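PDB 3GO9: insulinase family protease from Yersinia pestis, which belongs to the insulinase (M16) family of peptidases and is predicted to act as a protease, probably hydrolysing peptide bonds. Local coordinates for residues Lys378-Tyr383 with Ile406-Tyr411; Leu40-Arg45 with Thr386-Leu391. All coordinates share one frame; numbering follows the deposited sequence. Where two conformers were deposited one is given.

Overall arrangement
The four segments alternate along the chain, so interactions 1 and 2 are interlocked rather than successive. Helix 388-401, whose start forms one side of interaction 2, connects the short helix 379-384 to helix 408-421, the two helices joined in interaction 1. The centres of the two interactions lie about 13 Å apart. Tyr-383, of segment 378-383, touches interaction 2: its OH packs 3.3 Å from Gln-44 NE2 and its CE1 3.6 Å from Leu-391 CD2. A zinc ion lies beside each contact, on Glu-409 and on Asp-387 with Asp-389; neither ion joins the two segments. Interaction 1 is a surface contact, whereas interaction 2 is partly buried and takes in the end of strand 36-41.

Interaction 1. Residues Lys378-Tyr383 with Ile406-Tyr411. With ZN (zinc ion), chain F.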
loop_
_atom_site.group_PDB
_atom_site.type_symbol
_atom_site.label_atom_id
_atom_site.label_comp_id
_atom_site.label_asym_id
_atom_site.label_seq_id
_atom_site.Cartn_x
_atom_site.Cartn_y
_atom_site.Cartn_z
ATOM N N LYS A 378 -4.253 24.295 -1.843
ATOM C CA LYS A 378 -2.839 23.963 -2.119
ATOM C C LYS A 378 -2.685 22.745 -3.060
ATOM O O LYS A 378 -1.556 22.381 -3.404
ATOM C CB LYS A 378 -2.086 23.687 -0.801
ATOM C CG LYS A 378 -2.088 24.843 0.252
ATOM C CD LYS A 378 -1.338 26.100 -0.150
ATOM C CE LYS A 378 -1.378 27.221 0.976
ATOM N NZ LYS A 378 -1.042 26.706 2.375
ATOM N N LEU A 379 -3.796 22.123 -3.470
ATOM C CA LEU A 379 -3.785 20.924 -4.325
ATOM C C LEU A 379 -2.753 20.939 -5.457
ATOM O O LEU A 379 -1.942 20.003 -5.602
ATOM C CB LEU A 379 -5.184 20.694 -4.940
ATOM C CG LEU A 379 -5.359 19.418 -5.766
ATOM C CD1 LEU A 379 -5.148 18.206 -4.865
ATOM C CD2 LEU A 379 -6.732 19.373 -6.451
ATOM N N PHE A 380 -2.788 21.974 -6.295
ATOM C CA PHE A 380 -1.925 21.997 -7.447
ATOM C C PHE A 380 -0.480 22.409 -7.107
ATOM O O PHE A 380 0.446 21.997 -7.821
ATOM C CB PHE A 380 -2.502 22.852 -8.557
ATOM C CG PHE A 380 -3.701 22.214 -9.220
ATOM C CD1 PHE A 380 -3.551 21.101 -10.022
ATOM C CD2 PHE A 380 -4.989 22.688 -8.981
ATOM C CE1 PHE A 380 -4.671 20.489 -10.623
ATOM C CE2 PHE A 380 -6.106 22.078 -9.595
ATOM C CZ PHE A 380 -5.938 20.990 -10.408
ATOM N N ALA A 381 -0.299 23.163 -6.024
ATOM C CA ALA A 381 1.035 23.482 -5.515
ATOM C C ALA A 381 1.695 22.195 -5.007
ATOM O O ALA A 381 2.849 21.914 -5.329
ATOM C CB ALA A 381 0.984 24.458 -4.421
ATOM N N THR A 382 0.947 21.428 -4.215
ATOM C CA THR A 382 1.435 20.147 -3.716
ATOM C C THR A 382 1.832 19.223 -4.862
ATOM O O THR A 382 2.914 18.639 -4.856
ATOM C CB THR A 382 0.371 19.524 -2.858
ATOM O OG1 THR A 382 0.167 20.385 -1.714
ATOM C CG2 THR A 382 0.786 18.122 -2.462
ATOM N N TYR A 383 0.976 19.126 -5.863
ATOM C CA TYR A 383 1.221 18.304 -7.028
ATOM C C TYR A 383 2.489 18.660 -7.730
ATOM O O TYR A 383 3.304 17.764 -8.086
ATOM C CB TYR A 383 0.006 18.344 -7.998
ATOM C CG TYR A 383 0.183 17.426 -9.191
ATOM C CD1 TYR A 383 0.020 16.073 -9.055
ATOM C CD2 TYR A 383 0.552 17.919 -10.422
ATOM C CE1 TYR A 383 0.208 15.198 -10.134
ATOM C CE2 TYR A 383 0.765 17.065 -11.505
ATOM C CZ TYR A 383 0.589 15.713 -11.357
ATOM O OH TYR A 383 0.793 14.848 -12.429
ATOM N N ILE A 406 -8.961 9.946 -9.660
ATOM C CA ILE A 406 -9.835 10.742 -10.485
ATOM C C ILE A 406 -9.134 11.961 -11.068
ATOM O O ILE A 406 -8.137 12.397 -10.509
ATOM C CB ILE A 406 -11.138 11.168 -9.753
ATOM C CG1 ILE A 406 -10.921 12.013 -8.534
ATOM C CG2 ILE A 406 -11.920 9.892 -9.451
ATOM C CD1 ILE A 406 -12.223 12.605 -8.012
ATOM N N ALA A 407 -9.684 12.516 -12.155
ATOM C CA ALA A 407 -9.122 13.752 -12.739
ATOM C C ALA A 407 -8.982 14.816 -11.670
ATOM O O ALA A 407 -9.888 15.022 -10.871
ATOM C CB ALA A 407 -10.024 14.260 -13.878
ATOM N N PRO A 408 -7.851 15.530 -11.656
ATOM C CA PRO A 408 -7.650 16.447 -10.534
ATOM C C PRO A 408 -8.630 17.618 -10.541
ATOM O O PRO A 408 -9.011 18.081 -9.460
ATOM C CB PRO A 408 -6.180 16.899 -10.699
ATOM C CG PRO A 408 -5.787 16.493 -12.104
ATOM C CD PRO A 408 -6.622 15.282 -12.441
ATOM N N GLU A 409 -9.092 18.083 -11.708
ATOM C CA GLU A 409 -10.090 19.126 -11.703
ATOM C C GLU A 409 -11.407 18.613 -11.128
ATOM O O GLU A 409 -12.104 19.383 -10.439
ATOM C CB GLU A 409 -10.331 19.727 -13.073
ATOM C CG GLU A 409 -9.165 20.526 -13.571
ATOM C CD GLU A 409 -9.359 20.890 -14.999
ATOM O OE1 GLU A 409 -9.351 19.959 -15.834
ATOM O OE2 GLU A 409 -9.569 22.062 -15.274
ATOM N N GLN A 410 -11.731 17.350 -11.395
ATOM C CA GLN A 410 -12.977 16.801 -10.811
ATOM C C GLN A 410 -12.818 16.650 -9.311
ATOM O O GLN A 410 -13.719 17.011 -8.556
ATOM C CB GLN A 410 -13.352 15.472 -11.413
ATOM C CG GLN A 410 -14.761 15.011 -10.946
ATOM C CD GLN A 410 -15.148 13.697 -11.545
ATOM O OE1 GLN A 410 -14.372 12.761 -11.480
ATOM N NE2 GLN A 410 -16.370 13.627 -12.174
ATOM N N TYR A 411 -11.629 16.227 -8.874
ATOM C CA TYR A 411 -11.344 16.098 -7.487
ATOM C C TYR A 411 -11.566 17.450 -6.829
ATOM O O TYR A 411 -12.238 17.568 -5.825
ATOM C CB TYR A 411 -9.924 15.609 -7.255
ATOM C CG TYR A 411 -9.546 15.548 -5.805
ATOM C CD1 TYR A 411 -9.562 14.368 -5.112
ATOM C CD2 TYR A 411 -9.169 16.707 -5.127
ATOM C CE1 TYR A 411 -9.198 14.342 -3.743
ATOM C CE2 TYR A 411 -8.831 16.683 -3.787
ATOM C CZ TYR A 411 -8.866 15.507 -3.106
ATOM O OH TYR A 411 -8.512 15.528 -1.763
HETATM ZN ZN ZN F . -9.454 21.088 -17.648
HETATM O O HOH W 1 -7.644 21.227 -17.427
#
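Leu-379 and Phe-380, in the first turn of helix 379-384, meet Pro-408 and Tyr-411, in the first turn of helix 408-421, through hydrophobic packing without a hydrogen bond between the segments. The Leu-379 CB bond points toward the second helix, and CG stands anti to the backbone N (chi1 -175°); from there the two methyls reach Tyr-411. From the fork at CG, CD2 makes the closer approach, 3.8 Å from Tyr-411 CD2, and also lies 4.0 Å from the backbone O of Pro-408. The other branch, CD1, comes to 4.1 Å from Tyr-411 CE2, so the two methyls meet the adjacent ring atoms CD2 and CE2. Leu-379 was modelled in two conformers, and these distances hold for one of them. The same CD2 lies over one face of the Phe-380 ring, offset toward its rim, and thus fits between two aromatic side chains.

Phe-380 adds a second point of contact. Although its CB bond does not aim at the other helix, the far end of the ring swings in, with CE1 3.9 Å and CZ 4.1 Å from Pro-408 CB; the two side chains cross at about a right angle. The backbone N of Glu-409 lies beyond the ring edge, near its plane. Glu-409 itself turns away, and its extended chain holds a zinc ion through both carboxylate oxygens unequally, OE1 at 2.1 Å and OE2 at 2.6 Å from the metal.

This surface contact joins the start of helix 379-384 to the start of helix 408-421. Leu-379 and Phe-380 also touch Gln-412, farther along helix 408-421; Tyr-411 sets its ring edge-to-face with Trp-290 of helix 283-309, Pro-408 touches Asp-23, and helix 388-401 supplies the chain connection between the two helices.

Interaction 2. Residues Leu40-Arg45 with Thr386-Leu391; sequences LATPQR and TDTDIL. With ZN (zinc ion), chain B.
Arg-45 reaches Thr-386 and Asp-387 by a curled chain: CG lies anti to the carbonyl carbon (chi1 -58°), and bends at chi2 (-64°) and chi3 (-68°) bring CD and NE beside Thr-386 O. One face of the guanidinium covers the Thr-386 to Asp-387 peptide, with Thr-386 C 3.8 Å above the plane over its centre and Asp-387 N nearer the rim. NE is 3.3 Å from Thr-386 O, but the angle is too poor for a hydrogen bond; its salt bridge goes to Asp-48.

Alongside, Thr-42 CG2 and Leu-391 CD1 meet tip to tip at 3.7 Å, while the Leu-40 side chain crosses that of Leu-391 at about a right angle, its CD2 4.0 Å from the same CD1. Thr-388 CG2 touches Thr-42 OG1 and Arg-45 CB, the two threonine side chains crossing at about a right angle. Water 2 takes a hydrogen bond from Gln-44 NE2 and gives one to Thr-386 O, 2.9 Å from each.

Asp-387 is the N-cap of helix 388-401: its OD1 accepts a nearly straight bond from Asp-389 N (3.0 Å), arriving above the carboxylate plane. Both its oxygens also bind zinc, joined by Asp-389 OD2, Asp-99, Glu-101 and two waters. The metal probably offsets the repulsion among these clustered carboxylates, and it ties the start of this helix to residues of the insulinase-family region of the chain.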
loop_
_atom_site.group_PDB
_atom_site.type_symbol
_atom_site.label_atom_id
_atom_site.label_comp_id
_atom_site.label_asym_id
_atom_site.label_seq_id
_atom_site.Cartn_x
_atom_site.Cartn_y
_atom_site.Cartn_z
ATOM N N LEU A 40 2.486 7.980 -17.170
ATOM C CA LEU A 40 2.211 9.301 -16.713
ATOM C C LEU A 40 3.370 10.205 -17.128
ATOM O O LEU A 40 4.432 10.155 -16.526
ATOM C CB LEU A 40 2.068 9.339 -15.168
ATOM C CG LEU A 40 1.692 10.713 -14.588
ATOM C CD1 LEU A 40 0.352 11.217 -15.126
ATOM C CD2 LEU A 40 1.722 10.773 -13.036
ATOM N N ALA A 41 3.184 11.021 -18.171
ATOM C CA ALA A 41 4.218 12.001 -18.508
ATOM C C ALA A 41 4.185 13.159 -17.501
ATOM O O ALA A 41 3.099 13.663 -17.166
ATOM C CB ALA A 41 3.968 12.541 -19.948
ATOM N N THR A 42 5.366 13.632 -17.073
ATOM C CA THR A 42 5.453 14.668 -16.040
ATOM C C THR A 42 6.329 15.833 -16.522
ATOM O O THR A 42 7.463 16.022 -16.074
ATOM C CB THR A 42 6.012 14.081 -14.735
ATOM O OG1 THR A 42 7.331 13.564 -14.963
ATOM C CG2 THR A 42 5.060 12.986 -14.207
ATOM N N PRO A 43 5.772 16.642 -17.400
ATOM C CA PRO A 43 6.569 17.790 -17.837
ATOM C C PRO A 43 6.760 18.804 -16.707
ATOM O O PRO A 43 7.635 19.652 -16.835
ATOM C CB PRO A 43 5.706 18.381 -18.974
ATOM C CG PRO A 43 4.355 17.901 -18.722
ATOM C CD PRO A 43 4.507 16.537 -18.143
ATOM N N GLN A 44 5.937 18.773 -15.666
ATOM C CA GLN A 44 6.137 19.592 -14.463
ATOM C C GLN A 44 7.314 19.113 -13.611
ATOM O O GLN A 44 7.747 19.826 -12.678
ATOM C CB GLN A 44 4.862 19.635 -13.604
ATOM C CG GLN A 44 4.549 18.415 -12.723
ATOM C CD GLN A 44 4.042 17.189 -13.468
ATOM O OE1 GLN A 44 3.842 17.204 -14.717
ATOM N NE2 GLN A 44 3.815 16.088 -12.695
ATOM N N ARG A 45 7.814 17.902 -13.871
ATOM C CA ARG A 45 9.010 17.384 -13.193
ATOM C C ARG A 45 10.088 17.092 -14.249
ATOM O O ARG A 45 10.466 15.943 -14.456
ATOM C CB ARG A 45 8.644 16.103 -12.407
ATOM C CG ARG A 45 7.539 16.210 -11.333
ATOM C CD ARG A 45 7.926 17.121 -10.231
ATOM N NE ARG A 45 9.036 16.568 -9.438
ATOM C CZ ARG A 45 9.526 17.162 -8.352
ATOM N NH1 ARG A 45 9.053 18.348 -7.947
ATOM N NH2 ARG A 45 10.521 16.586 -7.690
ATOM N N THR A 386 5.638 17.298 -6.175
ATOM C CA THR A 386 5.632 15.843 -5.903
ATOM C C THR A 386 6.607 15.074 -6.822
ATOM O O THR A 386 6.485 15.030 -8.047
ATOM C CB THR A 386 4.226 15.256 -5.987
ATOM O OG1 THR A 386 3.370 15.973 -5.071
ATOM C CG2 THR A 386 4.198 13.774 -5.582
ATOM N N ASP A 387 7.577 14.446 -6.161
ATOM C CA ASP A 387 8.607 13.590 -6.786
ATOM C C ASP A 387 7.901 12.456 -7.584
ATOM O O ASP A 387 6.886 11.908 -7.206
ATOM C CB ASP A 387 9.417 13.002 -5.623
ATOM C CG ASP A 387 10.668 12.224 -6.018
ATOM O OD1 ASP A 387 10.670 11.535 -7.031
ATOM O OD2 ASP A 387 11.635 12.260 -5.222
ATOM N N THR A 388 8.473 12.142 -8.735
ATOM C CA THR A 388 7.989 11.032 -9.580
ATOM C C THR A 388 7.813 9.713 -8.814
ATOM O O THR A 388 6.885 8.987 -9.067
ATOM C CB THR A 388 8.883 10.828 -10.807
ATOM O OG1 THR A 388 10.241 10.713 -10.370
ATOM C CG2 THR A 388 8.752 12.001 -11.801
ATOM N N ASP A 389 8.674 9.426 -7.847
ATOM C CA ASP A 389 8.446 8.190 -7.084
ATOM C C ASP A 389 7.195 8.176 -6.203
ATOM O O ASP A 389 6.584 7.123 -5.955
ATOM C CB ASP A 389 9.670 7.760 -6.304
ATOM C CG ASP A 389 9.863 8.525 -5.007
ATOM O OD1 ASP A 389 9.194 8.211 -4.027
ATOM O OD2 ASP A 389 10.670 9.445 -5.008
ATOM N N ILE A 390 6.780 9.359 -5.728
ATOM C CA ILE A 390 5.559 9.503 -4.968
ATOM C C ILE A 390 4.329 9.386 -5.867
ATOM O O ILE A 390 3.335 8.690 -5.506
ATOM C CB ILE A 390 5.538 10.796 -4.103
ATOM C CG1 ILE A 390 6.673 10.721 -3.067
ATOM C CG2 ILE A 390 4.143 10.963 -3.416
ATOM C CD1 ILE A 390 6.945 12.052 -2.357
ATOM N N LEU A 391 4.382 10.033 -7.048
ATOM C CA LEU A 391 3.343 9.842 -8.040
ATOM C C LEU A 391 3.174 8.343 -8.332
ATOM O O LEU A 391 2.044 7.846 -8.496
ATOM C CB LEU A 391 3.664 10.612 -9.335
ATOM C CG LEU A 391 3.756 12.118 -9.236
ATOM C CD1 LEU A 391 4.235 12.759 -10.587
ATOM C CD2 LEU A 391 2.427 12.738 -8.776
HETATM ZN ZN ZN B . 12.596 10.179 -6.273
HETATM O O HOH W 2 4.536 16.232 -9.867
HETATM O O HOH W 3 11.898 9.443 -8.393
HETATM O O HOH W 4 13.890 11.800 -7.537
#